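Local structure of ribose 5-phosphate isomerase B (Anaplasma phagocytophilum, 4EM8) at residues 14-19 against 45-50; 21-26 against 36-41; 56-61 against 85-90. The protein probably interconverts ribose 5-phosphate and ribulose 5-phosphate as a sugar-phosphate isomerase. All coordinates share one frame; numbering follows the deposited sequence.

Contact 1: residues 14-19 against 45-50; sequences SDHAGV and EHSVDY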
loop_
_atom_site.group_PDB
_atom_site.type_symbol
_atom_site.label_atom_id
_atom_site.label_comp_id
_atom_site.label_asym_id
_atom_site.label_seq_id
_atom_site.Cartn_x
_atom_site.Cartn_y
_atom_site.Cartn_z
ATOM N N SER A 14 12.622 -9.549 5.083
ATOM C CA SER A 14 11.467 -10.362 4.872
ATOM C C SER A 14 11.072 -11.195 6.080
ATOM O O SER A 14 11.800 -11.312 7.102
ATOM C CB SER A 14 11.719 -11.322 3.688
ATOM O OG SER A 14 12.556 -12.397 4.098
ATOM N N ASP A 15 9.876 -11.758 5.952
ATOM C CA ASP A 15 9.458 -12.844 6.803
ATOM C C ASP A 15 9.867 -14.143 6.107
ATOM O O ASP A 15 10.610 -14.137 5.107
ATOM C CB ASP A 15 7.957 -12.749 7.182
ATOM C CG ASP A 15 7.022 -13.061 6.048
ATOM O OD1 ASP A 15 7.476 -13.359 4.935
ATOM O OD2 ASP A 15 5.790 -12.993 6.278
ATOM N N HIS A 16 9.426 -15.259 6.653
ATOM C CA HIS A 16 9.870 -16.551 6.151
ATOM C C HIS A 16 9.462 -16.759 4.718
ATOM O O HIS A 16 10.187 -17.396 3.972
ATOM C CB HIS A 16 9.272 -17.663 7.004
ATOM C CG HIS A 16 7.804 -17.516 7.201
ATOM N ND1 HIS A 16 7.275 -16.594 8.028
ATOM C CD2 HIS A 16 6.735 -18.187 6.621
ATOM C CE1 HIS A 16 5.932 -16.689 8.002
ATOM N NE2 HIS A 16 5.602 -17.653 7.135
ATOM N N ALA A 17 8.301 -16.221 4.323
ATOM C CA ALA A 17 7.780 -16.416 2.955
ATOM C C ALA A 17 8.685 -15.746 1.925
ATOM O O ALA A 17 8.838 -16.222 0.796
ATOM C CB ALA A 17 6.353 -15.851 2.838
ATOM N N GLY A 18 9.303 -14.646 2.338
ATOM C CA GLY A 18 10.086 -13.795 1.451
ATOM C C GLY A 18 11.573 -14.056 1.356
ATOM O O GLY A 18 12.254 -13.356 0.614
ATOM N N VAL A 19 12.086 -15.047 2.085
ATOM C CA VAL A 19 13.555 -15.269 2.189
ATOM C C VAL A 19 14.208 -15.515 0.834
ATOM O O VAL A 19 15.184 -14.840 0.472
ATOM C CB VAL A 19 13.892 -16.414 3.172
ATOM C CG1 VAL A 19 15.364 -16.795 3.078
ATOM C CG2 VAL A 19 13.492 -16.039 4.612
ATOM N N GLU A 45 14.791 -19.596 9.791
ATOM C CA GLU A 45 13.484 -19.384 10.419
ATOM C C GLU A 45 12.368 -19.772 9.453
ATOM O O GLU A 45 12.243 -19.186 8.361
ATOM C CB GLU A 45 13.300 -17.908 10.843
ATOM C CG GLU A 45 14.142 -17.435 12.028
ATOM C CD GLU A 45 13.701 -18.038 13.354
ATOM O OE1 GLU A 45 12.521 -17.871 13.727
ATOM O OE2 GLU A 45 14.542 -18.683 14.029
ATOM N N HIS A 46 11.530 -20.712 9.876
ATOM C CA HIS A 46 10.421 -21.195 9.040
ATOM C C HIS A 46 9.088 -20.522 9.304
ATOM O O HIS A 46 8.190 -20.620 8.482
ATOM C CB HIS A 46 10.327 -22.723 9.118
ATOM C CG HIS A 46 11.387 -23.439 8.291
ATOM N ND1 HIS A 46 12.645 -22.940 8.114
ATOM C CD2 HIS A 46 11.344 -24.654 7.599
ATOM C CE1 HIS A 46 13.361 -23.793 7.343
ATOM N NE2 HIS A 46 12.565 -24.844 7.032
ATOM N N SER A 47 8.939 -19.836 10.436
ATOM C CA SER A 47 7.798 -18.944 10.656
ATOM C C SER A 47 8.126 -17.741 11.551
ATOM O O SER A 47 8.474 -17.915 12.708
ATOM C CB SER A 47 6.605 -19.705 11.250
ATOM O OG SER A 47 5.471 -18.855 11.221
ATOM N N VAL A 48 8.012 -16.519 11.012
ATOM C CA VAL A 48 8.117 -15.290 11.803
ATOM C C VAL A 48 6.982 -14.321 11.444
ATOM O O VAL A 48 6.197 -14.609 10.562
ATOM C CB VAL A 48 9.478 -14.574 11.585
ATOM C CG1 VAL A 48 10.625 -15.419 12.138
ATOM C CG2 VAL A 48 9.664 -14.222 10.106
ATOM N N ASP A 49 6.901 -13.194 12.163
ATOM C CA ASP A 49 5.860 -12.188 11.967
ATOM C C ASP A 49 6.418 -10.981 11.187
ATOM O O ASP A 49 7.324 -10.290 11.671
ATOM C CB ASP A 49 5.303 -11.734 13.329
ATOM C CG ASP A 49 4.575 -12.848 14.076
ATOM O OD1 ASP A 49 4.107 -13.825 13.453
ATOM O OD2 ASP A 49 4.470 -12.717 15.292
ATOM N N TYR A 50 5.899 -10.734 9.982
ATOM C CA TYR A 50 6.448 -9.666 9.126
ATOM C C TYR A 50 6.599 -8.326 9.843
ATOM O O TYR A 50 7.597 -7.635 9.630
ATOM C CB TYR A 50 5.694 -9.537 7.770
ATOM C CG TYR A 50 4.212 -9.284 7.899
ATOM C CD1 TYR A 50 3.717 -7.991 8.007
ATOM C CD2 TYR A 50 3.304 -10.341 7.939
ATOM C CE1 TYR A 50 2.354 -7.756 8.159
ATOM C CE2 TYR A 50 1.928 -10.119 8.080
ATOM C CZ TYR A 50 1.462 -8.831 8.209
ATOM O OH TYR A 50 0.110 -8.606 8.353
HETATM O O HOH W 1 4.710 -13.164 8.830
HETATM O O HOH W 2 12.109 -19.394 4.885
#
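Two irregular backbones run close together here without a clear direct hydrogen bond between them: the turn that follows strand 9-14 meets the loop that precedes helix 55-58, with Asp15 CA 5.0 Å from Tyr50 CA. Within the turn, Asp15 O takes both Gly18 N and Ser14 OG, while Asp15 OD1 receives weak bonds from the N-H groups of Ala17 and Gly18. With CG between the backbone N and the carbonyl carbon (chi1 72°), the Asp15 carboxylate folds back over this turn. Its other oxygen, OD2, lies near the edge of the Tyr50 ring; the two side chains run side by side with their planes 72° apart.

A water bridges the segments: it donates to Asp15 OD2 and to Val48 O and accepts from Tyr50 N, the bond to Val48 O measuring 2.7 Å. The imidazole of His16, also in the crowded chi1 position, lies against the main chain of the loop. Ser47 CA sits over one ring face, 3.8 Å from the centroid of the His16 ring, in a CH-pi contact, and Val48 O meets the ring edge in plane, 3.3 Å from His16 CE1. Val48 CG2 packs on Asp15 CA at 3.6 Å.

Ser47 OG bonds to Arg138 of the second subunit, whose Arg142 packs on His16 and Tyr50. Asp15, His16 and these two arginines are all predicted to bind D-ribulose 5-phosphate, so the geometry is consistent with a sugar-phosphate site built across the dimer interface, with Asp15, probably ionised, receiving weak backbone N-H bonds at OD1 and a water at OD2.

Contact 2: residues 21-26 against 36-41; sequences LRLFLS and VFDCGC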
loop_
_atom_site.group_PDB
_atom_site.type_symbol
_atom_site.label_atom_id
_atom_site.label_comp_id
_atom_site.label_asym_id
_atom_site.label_seq_id
_atom_site.Cartn_x
_atom_site.Cartn_y
_atom_site.Cartn_z
ATOM N N LEU A 21 13.172 -14.838 -2.290
ATOM C CA LEU A 21 13.171 -13.667 -3.140
ATOM C C LEU A 21 14.136 -12.596 -2.612
ATOM O O LEU A 21 14.826 -11.925 -3.391
ATOM C CB LEU A 21 11.761 -13.096 -3.242
ATOM C CG LEU A 21 11.564 -11.906 -4.178
ATOM C CD1 LEU A 21 11.999 -12.256 -5.614
ATOM C CD2 LEU A 21 10.118 -11.416 -4.103
ATOM N N ARG A 22 14.146 -12.400 -1.288
ATOM C CA ARG A 22 15.038 -11.434 -0.675
ATOM C C ARG A 22 16.515 -11.696 -1.034
ATOM O O ARG A 22 17.290 -10.761 -1.294
ATOM C CB ARG A 22 14.839 -11.425 0.849
ATOM C CG ARG A 22 15.598 -10.302 1.519
ATOM C CD ARG A 22 15.615 -10.395 3.032
ATOM N NE ARG A 22 16.670 -11.246 3.540
ATOM C CZ ARG A 22 16.529 -12.241 4.413
ATOM N NH1 ARG A 22 17.617 -12.890 4.834
ATOM N NH2 ARG A 22 15.344 -12.590 4.908
ATOM N N LEU A 23 16.909 -12.950 -1.032
ATOM C CA LEU A 23 18.315 -13.297 -1.283
ATOM C C LEU A 23 18.625 -13.146 -2.788
ATOM O O LEU A 23 19.705 -12.662 -3.156
ATOM C CB LEU A 23 18.635 -14.707 -0.771
ATOM C CG LEU A 23 18.560 -14.966 0.749
ATOM C CD1 LEU A 23 18.829 -16.447 1.044
ATOM C CD2 LEU A 23 19.498 -14.077 1.571
ATOM N N PHE A 24 17.649 -13.498 -3.635
ATOM C CA PHE A 24 17.732 -13.280 -5.086
ATOM C C PHE A 24 17.912 -11.793 -5.446
ATOM O O PHE A 24 18.796 -11.441 -6.260
ATOM C CB PHE A 24 16.491 -13.860 -5.783
ATOM C CG PHE A 24 16.499 -13.709 -7.296
ATOM C CD1 PHE A 24 17.234 -14.579 -8.097
ATOM C CD2 PHE A 24 15.780 -12.675 -7.909
ATOM C CE1 PHE A 24 17.242 -14.444 -9.480
ATOM C CE2 PHE A 24 15.785 -12.528 -9.293
ATOM C CZ PHE A 24 16.517 -13.413 -10.076
ATOM N N LEU A 25 17.079 -10.922 -4.861
ATOM C CA LEU A 25 17.159 -9.498 -5.146
ATOM C C LEU A 25 18.385 -8.847 -4.498
ATOM O O LEU A 25 18.914 -7.900 -5.049
ATOM C CB LEU A 25 15.874 -8.756 -4.785
ATOM C CG LEU A 25 14.620 -9.249 -5.494
ATOM C CD1 LEU A 25 13.356 -8.678 -4.826
ATOM C CD2 LEU A 25 14.667 -8.950 -6.987
ATOM N N SER A 26 18.862 -9.377 -3.370
ATOM C CA SER A 26 20.079 -8.851 -2.769
ATOM C C SER A 26 21.288 -9.106 -3.673
ATOM O O SER A 26 22.116 -8.207 -3.859
ATOM C CB SER A 26 20.316 -9.401 -1.336
ATOM O OG SER A 26 19.216 -9.091 -0.477
ATOM N N VAL A 36 24.439 -3.315 -0.128
ATOM C CA VAL A 36 23.242 -4.074 0.193
ATOM C C VAL A 36 23.275 -4.583 1.627
ATOM O O VAL A 36 24.242 -5.218 2.051
ATOM C CB VAL A 36 23.082 -5.261 -0.789
ATOM C CG1 VAL A 36 21.982 -6.201 -0.323
ATOM C CG2 VAL A 36 22.794 -4.739 -2.191
ATOM N N PHE A 37 22.211 -4.319 2.373
ATOM C CA PHE A 37 22.195 -4.621 3.803
ATOM C C PHE A 37 21.021 -5.562 4.120
ATOM O O PHE A 37 19.850 -5.173 3.995
ATOM C CB PHE A 37 22.117 -3.323 4.602
ATOM C CG PHE A 37 23.321 -2.434 4.423
ATOM C CD1 PHE A 37 24.425 -2.552 5.268
ATOM C CD2 PHE A 37 23.359 -1.478 3.405
ATOM C CE1 PHE A 37 25.540 -1.735 5.102
ATOM C CE2 PHE A 37 24.471 -0.661 3.230
ATOM C CZ PHE A 37 25.563 -0.793 4.078
ATOM N N ASP A 38 21.351 -6.796 4.489
ATOM C CA ASP A 38 20.362 -7.850 4.821
ATOM C C ASP A 38 19.919 -7.655 6.256
ATOM O O ASP A 38 20.748 -7.738 7.156
ATOM C CB ASP A 38 21.011 -9.238 4.662
ATOM C CG ASP A 38 20.039 -10.402 4.912
ATOM O OD1 ASP A 38 19.077 -10.259 5.677
ATOM O OD2 ASP A 38 20.275 -11.497 4.372
ATOM N N CYS A 39 18.630 -7.385 6.474
ATOM C CA CYS A 39 18.087 -7.176 7.829
ATOM C C CYS A 39 17.168 -8.308 8.319
ATOM O O CYS A 39 16.270 -8.096 9.139
ATOM C CB CYS A 39 17.343 -5.851 7.876
ATOM S SG CYS A 39 18.394 -4.455 7.420
ATOM N N GLY A 40 17.386 -9.509 7.801
ATOM C CA GLY A 40 16.645 -10.691 8.246
ATOM C C GLY A 40 15.295 -10.801 7.528
ATOM O O GLY A 40 14.963 -9.942 6.736
ATOM N N CYS A 41 14.503 -11.834 7.817
ATOM C CA CYS A 41 14.796 -12.812 8.894
ATOM C C CYS A 41 15.858 -13.820 8.501
ATOM O O CYS A 41 16.191 -13.987 7.327
ATOM C CB CYS A 41 13.536 -13.570 9.275
ATOM S SG CYS A 41 12.875 -14.560 7.910
#
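Arg22 NH2 makes two full hydrogen bonds: at 2.9 Å to Cys41 O, in the carbonyl plane and on a lone pair, and to Ser14 OG, at the end of strand 9-14. Arg22 NH1 adds a weak bond to the same Cys41 O. Arg22 belongs to the helix of a beta-alpha-beta crossover, strand 9-14, helix 19-31, strand 35-38, and these bonds tie that helix to the first strand and to the loop after strand 35-38. The axes of segments 21-26 and 36-38 are 9.9 Å apart and run nearly antiparallel, at 162°.

Arg22 leaves the helix with CG anti to the backbone N, and a bend at chi3 (85°) turns its guanidinium to the loop. Arg22 NH1 also forms a salt bridge with Asp38 OD2 at 3.0 Å, using the syn lone pair of that oxygen and reaching strand 35-38 itself; Asp38 comes in across the arginine, its carboxylate plane turned 63° from the guanidinium. Gly40 lies over one guanidinium face, and the peptide joining it to Cys41 is cis. With Ser14 counted, this buried charge links all three elements of the unit.

One turn further along the helix, Ser26 turns its OG back to Arg22 O at 2.7 Å, which spends its hydroxyl on the helix and leaves Ser26 CB to pack on Val36 CG1 at 3.7 Å. Leu12 of strand 9-14 touches both of these residues. Beyond the salt bridge, Asp38 closes an Asx turn: Gly40 N donates to Asp38 OD1 at 2.8 Å, almost along the C-O axis.

Contact 3: residues 56-61 against 85-90; sequences DVVREV and KNIRAA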
loop_
_atom_site.group_PDB
_atom_site.type_symbol
_atom_site.label_atom_id
_atom_site.label_comp_id
_atom_site.label_asym_id
_atom_site.label_seq_id
_atom_site.Cartn_x
_atom_site.Cartn_y
_atom_site.Cartn_z
ATOM N N ASP A 56 14.123 -2.319 11.402
ATOM C CA ASP A 56 15.517 -2.184 11.028
ATOM C C ASP A 56 15.740 -1.599 9.643
ATOM O O ASP A 56 16.787 -0.996 9.391
ATOM C CB ASP A 56 16.203 -3.538 11.097
ATOM C CG ASP A 56 16.602 -3.918 12.494
ATOM O OD1 ASP A 56 16.468 -3.102 13.438
ATOM O OD2 ASP A 56 17.068 -5.058 12.638
ATOM N N VAL A 57 14.777 -1.800 8.747
ATOM C CA VAL A 57 14.852 -1.251 7.409
ATOM C C VAL A 57 14.449 0.222 7.433
ATOM O O VAL A 57 15.219 1.098 7.010
ATOM C CB VAL A 57 13.975 -2.098 6.457
ATOM C CG1 VAL A 57 13.815 -1.472 5.074
ATOM C CG2 VAL A 57 14.591 -3.483 6.303
ATOM N N VAL A 58 13.260 0.511 7.953
ATOM C CA VAL A 58 12.747 1.883 7.910
ATOM C C VAL A 58 13.618 2.874 8.713
ATOM O O VAL A 58 13.714 4.047 8.346
ATOM C CB VAL A 58 11.286 1.980 8.387
ATOM C CG1 VAL A 58 10.430 1.043 7.543
ATOM C CG2 VAL A 58 11.141 1.723 9.889
ATOM N N ARG A 59 14.273 2.386 9.760
ATOM C CA ARG A 59 15.248 3.206 10.534
ATOM C C ARG A 59 16.352 3.723 9.623
ATOM O O ARG A 59 16.880 4.783 9.870
ATOM C CB ARG A 59 15.921 2.394 11.655
ATOM C CG ARG A 59 15.598 2.871 13.075
ATOM C CD ARG A 59 16.457 2.219 14.160
ATOM N NE ARG A 59 16.197 0.780 14.353
ATOM C CZ ARG A 59 15.110 0.249 14.937
ATOM N NH1 ARG A 59 15.014 -1.069 15.057
ATOM N NH2 ARG A 59 14.107 1.006 15.392
ATOM N N GLU A 60 16.708 2.963 8.580
ATOM C CA GLU A 60 17.854 3.322 7.746
ATOM C C GLU A 60 17.497 4.037 6.441
ATOM O O GLU A 60 18.378 4.538 5.753
ATOM C CB GLU A 60 18.705 2.083 7.424
ATOM C CG GLU A 60 19.188 1.308 8.647
ATOM C CD GLU A 60 20.163 2.078 9.506
ATOM O OE1 GLU A 60 20.336 1.679 10.670
ATOM O OE2 GLU A 60 20.751 3.083 9.041
ATOM N N VAL A 61 16.215 4.078 6.102
ATOM C CA VAL A 61 15.762 4.691 4.845
ATOM C C VAL A 61 15.944 6.215 4.847
ATOM O O VAL A 61 15.707 6.868 5.859
ATOM C CB VAL A 61 14.296 4.300 4.546
ATOM C CG1 VAL A 61 13.750 5.062 3.338
ATOM C CG2 VAL A 61 14.217 2.802 4.320
ATOM N N LYS A 85 6.514 8.243 9.317
ATOM C CA LYS A 85 6.391 9.476 8.515
ATOM C C LYS A 85 7.510 9.740 7.491
ATOM O O LYS A 85 7.320 10.535 6.567
ATOM C CB LYS A 85 6.220 10.701 9.436
ATOM C CG LYS A 85 4.985 10.605 10.334
ATOM C CD LYS A 85 4.660 11.878 11.109
ATOM C CE LYS A 85 3.266 11.764 11.747
ATOM N NZ LYS A 85 2.683 13.051 12.201
ATOM N N ASN A 86 8.659 9.096 7.637
ATOM C CA ASN A 86 9.768 9.291 6.688
ATOM C C ASN A 86 9.653 8.289 5.527
ATOM O O ASN A 86 10.423 8.367 4.607
ATOM C CB ASN A 86 11.144 9.113 7.351
ATOM C CG ASN A 86 11.317 7.748 8.013
ATOM O OD1 ASN A 86 10.391 7.228 8.619
ATOM N ND2 ASN A 86 12.519 7.167 7.907
ATOM N N ILE A 87 8.711 7.348 5.627
ATOM C CA ILE A 87 8.592 6.236 4.717
ATOM C C ILE A 87 7.417 6.409 3.789
ATOM O O ILE A 87 6.279 6.765 4.207
ATOM C CB ILE A 87 8.399 4.904 5.467
ATOM C CG1 ILE A 87 9.575 4.596 6.417
ATOM C CG2 ILE A 87 8.212 3.764 4.474
ATOM C CD1 ILE A 87 10.968 4.513 5.789
ATOM N N ARG A 88 7.678 6.104 2.516
ATOM C CA ARG A 88 6.650 6.119 1.490
ATOM C C ARG A 88 6.771 4.816 0.738
ATOM O O ARG A 88 7.576 4.706 -0.211
ATOM C CB ARG A 88 6.816 7.342 0.570
ATOM C CG ARG A 88 6.653 8.654 1.334
ATOM C CD ARG A 88 6.879 9.889 0.477
ATOM N NE ARG A 88 8.236 9.917 -0.038
ATOM C CZ ARG A 88 9.296 10.298 0.672
ATOM N NH1 ARG A 88 9.146 10.721 1.914
ATOM N NH2 ARG A 88 10.504 10.267 0.136
ATOM N N ALA A 89 6.015 3.816 1.227
ATOM C CA ALA A 89 6.075 2.449 0.719
ATOM C C ALA A 89 5.019 2.143 -0.318
ATOM O O ALA A 89 3.876 2.524 -0.172
ATOM C CB ALA A 89 5.959 1.433 1.859
ATOM N N ALA A 90 5.373 1.348 -1.316
ATOM C CA ALA A 90 4.413 0.897 -2.347
ATOM C C ALA A 90 4.637 -0.586 -2.631
ATOM O O ALA A 90 5.758 -1.005 -2.884
ATOM C CB ALA A 90 4.594 1.701 -3.634
#
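Ile87 places CG1 anti to its carbonyl carbon (chi1 -60°), and a bend at chi2 (-58°) swings CD1 in between two valines of the facing segment. Ile87 CD1 lies 3.6 Å from Val58 CB and equally 3.6 Å from Val61 CB, the isoleucine crossing each valine at about a right angle. Ile87 CG1 takes part as well, 3.8 Å from Val58 CG1, so CG1 and CD1 both carry the contact. Val61 turns CG1 anti to its backbone N, which brings that methyl to 3.7 Å from Ile87 CD1.

Asn86 stands in the crowded chi1 position (57°), and from there its amide reaches the rim of this apolar patch. Asn86 ND2 donates to Val58 O over a long 3.4 Å, a weak bond. The same carbonyl also accepts weakly from Val61 N, in the turn around residues 58-61.

The arrangement is a helix-side pair of valines packed on an isoleucine just before an edge strand of a parallel alpha/beta sheet. It joins segment 56-61, which includes part of helix 55-58, to the approach to strand 89-91, an outermost strand of that sheet within the chain. Val109 of the adjacent strand 109-113 touches both Val61 and Ile87, Ala81 of helix 75-81 also meets Ile87, and Ile87 O accepts a hydrogen bond from Arg83 of the second subunit.

In the fold
The three contacts lie around one five-stranded parallel sheet of an alpha/beta fold. Contact 2 is nested in the chain within the loop closed by contact 1, and contact 3 follows both. Contacts 1 and 2 have centres about 12 Å apart and touch directly: Ser14, ending strand 9-14, has probable backbone hydrogen bonds to Gly40 and Cys41, and the loop bearing the predicted substrate residues Asp15 and His16 lies within the crossover. Contact 3, about 16 Å from contact 2 and 19 Å from contact 1 between centres, lies toward the other edge strand, 89-91; Cys39 packing on Val57 connects it to contact 2. Contacts 1 and 3 touch the second subunit; contact 2 stays within the chain.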